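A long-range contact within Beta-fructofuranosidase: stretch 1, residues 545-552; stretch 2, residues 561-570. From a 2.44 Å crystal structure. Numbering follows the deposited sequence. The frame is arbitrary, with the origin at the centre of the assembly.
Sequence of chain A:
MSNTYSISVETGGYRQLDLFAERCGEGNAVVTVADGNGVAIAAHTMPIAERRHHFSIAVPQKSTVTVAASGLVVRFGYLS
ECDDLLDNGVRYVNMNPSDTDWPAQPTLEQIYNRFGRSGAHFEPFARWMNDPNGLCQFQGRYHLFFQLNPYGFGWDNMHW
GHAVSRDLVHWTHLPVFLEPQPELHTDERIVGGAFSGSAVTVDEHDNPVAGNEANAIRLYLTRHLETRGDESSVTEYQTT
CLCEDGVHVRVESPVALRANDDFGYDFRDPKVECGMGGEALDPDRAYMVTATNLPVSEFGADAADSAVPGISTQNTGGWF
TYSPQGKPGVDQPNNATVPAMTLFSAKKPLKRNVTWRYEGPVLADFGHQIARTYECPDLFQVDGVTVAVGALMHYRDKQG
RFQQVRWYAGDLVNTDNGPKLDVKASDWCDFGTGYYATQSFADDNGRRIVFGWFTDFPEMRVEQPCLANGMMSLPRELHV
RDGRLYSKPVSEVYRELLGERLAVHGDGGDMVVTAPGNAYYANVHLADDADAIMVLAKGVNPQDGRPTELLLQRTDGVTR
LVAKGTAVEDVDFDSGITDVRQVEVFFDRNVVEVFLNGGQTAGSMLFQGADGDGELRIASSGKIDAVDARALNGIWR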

# COMPACT_ATOMS: atom_id res chain seq x y z
N GLY A 545 -21.19 0.46 -18.12
CA GLY A 545 -21.70 -0.84 -18.51
C GLY A 545 -21.10 -1.44 -19.76
O GLY A 545 -21.57 -2.48 -20.22
N ARG A 546 -20.07 -0.81 -20.32
CA ARG A 546 -19.43 -1.32 -21.52
C ARG A 546 -18.73 -2.65 -21.22
O ARG A 546 -18.24 -2.86 -20.11
N PRO A 547 -18.69 -3.56 -22.19
CA PRO A 547 -17.89 -4.77 -22.02
C PRO A 547 -16.41 -4.43 -21.88
O PRO A 547 -15.88 -3.58 -22.60
N THR A 548 -15.74 -5.10 -20.94
CA THR A 548 -14.31 -4.93 -20.76
C THR A 548 -13.59 -6.24 -21.08
O THR A 548 -14.16 -7.33 -20.95
N GLU A 549 -12.33 -6.12 -21.48
CA GLU A 549 -11.50 -7.26 -21.82
C GLU A 549 -10.08 -6.97 -21.39
O GLU A 549 -9.56 -5.88 -21.67
N LEU A 550 -9.45 -7.92 -20.70
CA LEU A 550 -8.10 -7.78 -20.18
C LEU A 550 -7.19 -8.74 -20.92
O LEU A 550 -7.40 -9.96 -20.88
N LEU A 551 -6.17 -8.20 -21.59
CA LEU A 551 -5.27 -9.00 -22.41
C LEU A 551 -3.82 -8.73 -22.05
O LEU A 551 -3.46 -7.63 -21.63
N LEU A 552 -3.00 -9.76 -22.21
CA LEU A 552 -1.57 -9.59 -22.45
C LEU A 552 -1.33 -9.90 -23.92
O LEU A 552 -1.66 -10.99 -24.39
N LEU A 561 0.19 -5.09 -21.48
CA LEU A 561 -1.15 -5.34 -21.00
C LEU A 561 -2.13 -4.41 -21.72
O LEU A 561 -1.79 -3.28 -22.07
N VAL A 562 -3.34 -4.92 -21.96
CA VAL A 562 -4.39 -4.15 -22.62
C VAL A 562 -5.66 -4.26 -21.79
O VAL A 562 -6.07 -5.37 -21.43
N ALA A 563 -6.28 -3.12 -21.50
CA ALA A 563 -7.50 -3.06 -20.70
C ALA A 563 -8.60 -2.41 -21.55
O ALA A 563 -8.98 -1.26 -21.32
N LYS A 564 -9.12 -3.17 -22.51
CA LYS A 564 -10.12 -2.64 -23.42
C LYS A 564 -11.44 -2.40 -22.70
O LYS A 564 -11.85 -3.18 -21.85
N GLY A 565 -12.10 -1.30 -23.06
CA GLY A 565 -13.36 -0.91 -22.45
C GLY A 565 -13.23 -0.19 -21.13
O GLY A 565 -14.24 0.34 -20.63
N THR A 566 -12.04 -0.15 -20.53
CA THR A 566 -11.83 0.49 -19.25
C THR A 566 -11.47 1.96 -19.44
O THR A 566 -11.25 2.44 -20.55
N ALA A 567 -11.41 2.68 -18.31
CA ALA A 567 -11.02 4.09 -18.33
C ALA A 567 -9.56 4.29 -18.69
O ALA A 567 -9.16 5.43 -18.98
N VAL A 568 -8.74 3.24 -18.68
CA VAL A 568 -7.33 3.34 -19.02
C VAL A 568 -7.06 2.55 -20.29
O VAL A 568 -5.94 2.07 -20.51
N GLU A 569 -8.08 2.40 -21.14
CA GLU A 569 -7.91 1.70 -22.40
C GLU A 569 -6.90 2.39 -23.31
O GLU A 569 -6.27 1.74 -24.15
N ASP A 570 -6.73 3.70 -23.15
CA ASP A 570 -5.86 4.50 -24.01
C ASP A 570 -4.41 4.53 -23.53
O ASP A 570 -3.60 5.27 -24.10

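What sets the directions of the side chains? Strands 547-552 and 561-564 run antiparallel, and two pairs of backbone hydrogen bonds fix their register. Leu 551 N to Val 562 O (2.8 Å) and Val 562 N to Leu 551 O (2.7 Å) form one pair. Glu 549 N to Lys 564 O (3.0 Å) and a weak return bond from Lys 564 N to Glu 549 O (2.9 Å) form the other. Along each strand the side chains alternate, and the register pairs Glu 549 with Lys 564 and Leu 551 with Val 562 on one face, Leu 550 with Ala 563 and Leu 552 with Leu 561 on the other.

How do the apolar side chains pack? Leu 551 (chi1 m, chi2 t) lies beside Val 562 (t), CB to CB 4.1 Å. Leu 551 CD1 also comes 3.8 Å from Lys 564 NZ, the end of a lysine side chain that runs m, t, t before an off-rotamer chi4. On the other face, Leu 552 is t, p and Leu 561 is m, t; these conformations bring Leu 552 CD1 within 3.8 Å of Leu 561 CD2. Ala 563, paired with Leu 550, adds just a methyl group.

What does Arg 546 reach? Its CA-to-CB bond points toward the second stretch, and the m, t, m side chain carries the guanidinium to Gly 565 and Glu 569. Gly 565 O lies over one face of that group, 3.4 Å from Arg 546 NH2, at a poor angle for hydrogen bonding. Near the guanidinium plane, Arg 546 NH1 makes a long salt bridge of 3.9 Å with OE2 of Glu 569, whose chi1 and chi2 are both t.

What does Thr 566 do, with its CA-to-CB bond pointing away? Its p rotamer places OG1 to donate to Ala 563 O (2.8 Å) and accept from Val 568 N (3.1 Å). Its CG2 still meets Thr 548 CG2 at 4.0 Å.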

# COMPACT_ATOMS: atom_id res chain seq x y z
CB ARG A 546 -18.42 -0.32 -22.06
CG ARG A 546 -18.97 0.70 -23.03
CD ARG A 546 -17.83 1.47 -23.68
NE ARG A 546 -17.13 2.32 -22.72
CZ ARG A 546 -15.81 2.52 -22.72
NH1 ARG A 546 -15.05 1.92 -23.62
NH2 ARG A 546 -15.26 3.31 -21.81
CB PRO A 547 -18.16 -5.56 -23.31
CG PRO A 547 -19.47 -5.02 -23.82
CD PRO A 547 -19.48 -3.58 -23.44
CB THR A 548 -13.93 -4.49 -19.35
OG1 THR A 548 -14.40 -5.45 -18.39
CG2 THR A 548 -14.55 -3.13 -19.05
CB GLU A 549 -11.56 -7.56 -23.32
CG GLU A 549 -11.15 -8.98 -23.68
CD GLU A 549 -11.22 -9.25 -25.17
OE1 GLU A 549 -11.19 -8.29 -25.97
OE2 GLU A 549 -11.29 -10.44 -25.54
CB LEU A 550 -8.06 -8.05 -18.67
CG LEU A 550 -6.69 -8.01 -18.01
CD1 LEU A 550 -6.09 -6.62 -18.13
CD2 LEU A 550 -6.78 -8.43 -16.55
CB LEU A 551 -5.45 -8.70 -23.91
CG LEU A 551 -6.85 -8.45 -24.46
CD1 LEU A 551 -6.75 -7.94 -25.88
CD2 LEU A 551 -7.67 -9.72 -24.39
CB LEU A 552 -0.73 -10.51 -21.56
CG LEU A 552 0.77 -10.18 -21.64
CD1 LEU A 552 1.10 -8.92 -20.85
CD2 LEU A 552 1.62 -11.35 -21.18
CB LEU A 561 -1.25 -5.11 -19.49
CG LEU A 561 -0.76 -6.23 -18.57
CD1 LEU A 561 -0.67 -5.74 -17.13
CD2 LEU A 561 -1.67 -7.45 -18.66
CB VAL A 562 -4.64 -4.64 -24.06
CG1 VAL A 562 -5.53 -3.64 -24.80
CG2 VAL A 562 -3.33 -4.86 -24.80
CB ALA A 563 -7.26 -2.29 -19.40
CB LYS A 564 -10.33 -3.59 -24.60
CG LYS A 564 -9.10 -3.73 -25.50
CD LYS A 564 -9.36 -4.63 -26.70
CE LYS A 564 -8.50 -4.21 -27.89
NZ LYS A 564 -7.82 -5.37 -28.53
CB THR A 566 -10.72 -0.22 -18.48
OG1 THR A 566 -9.45 0.24 -18.96
CG2 THR A 566 -10.81 -1.72 -18.67
CB ALA A 567 -11.31 4.72 -16.97
CB VAL A 568 -6.44 2.87 -17.86
CG1 VAL A 568 -6.61 3.80 -16.66
CG2 VAL A 568 -6.76 1.43 -17.48
CB GLU A 569 -9.27 1.57 -23.10
CG GLU A 569 -9.24 0.78 -24.40
CD GLU A 569 -10.58 0.78 -25.11
OE1 GLU A 569 -10.81 -0.14 -25.92
OE2 GLU A 569 -11.40 1.69 -24.86
CB ASP A 570 -6.39 5.93 -24.11
CG ASP A 570 -6.65 6.56 -22.74
OD1 ASP A 570 -6.83 5.82 -21.76
OD2 ASP A 570 -6.65 7.81 -22.66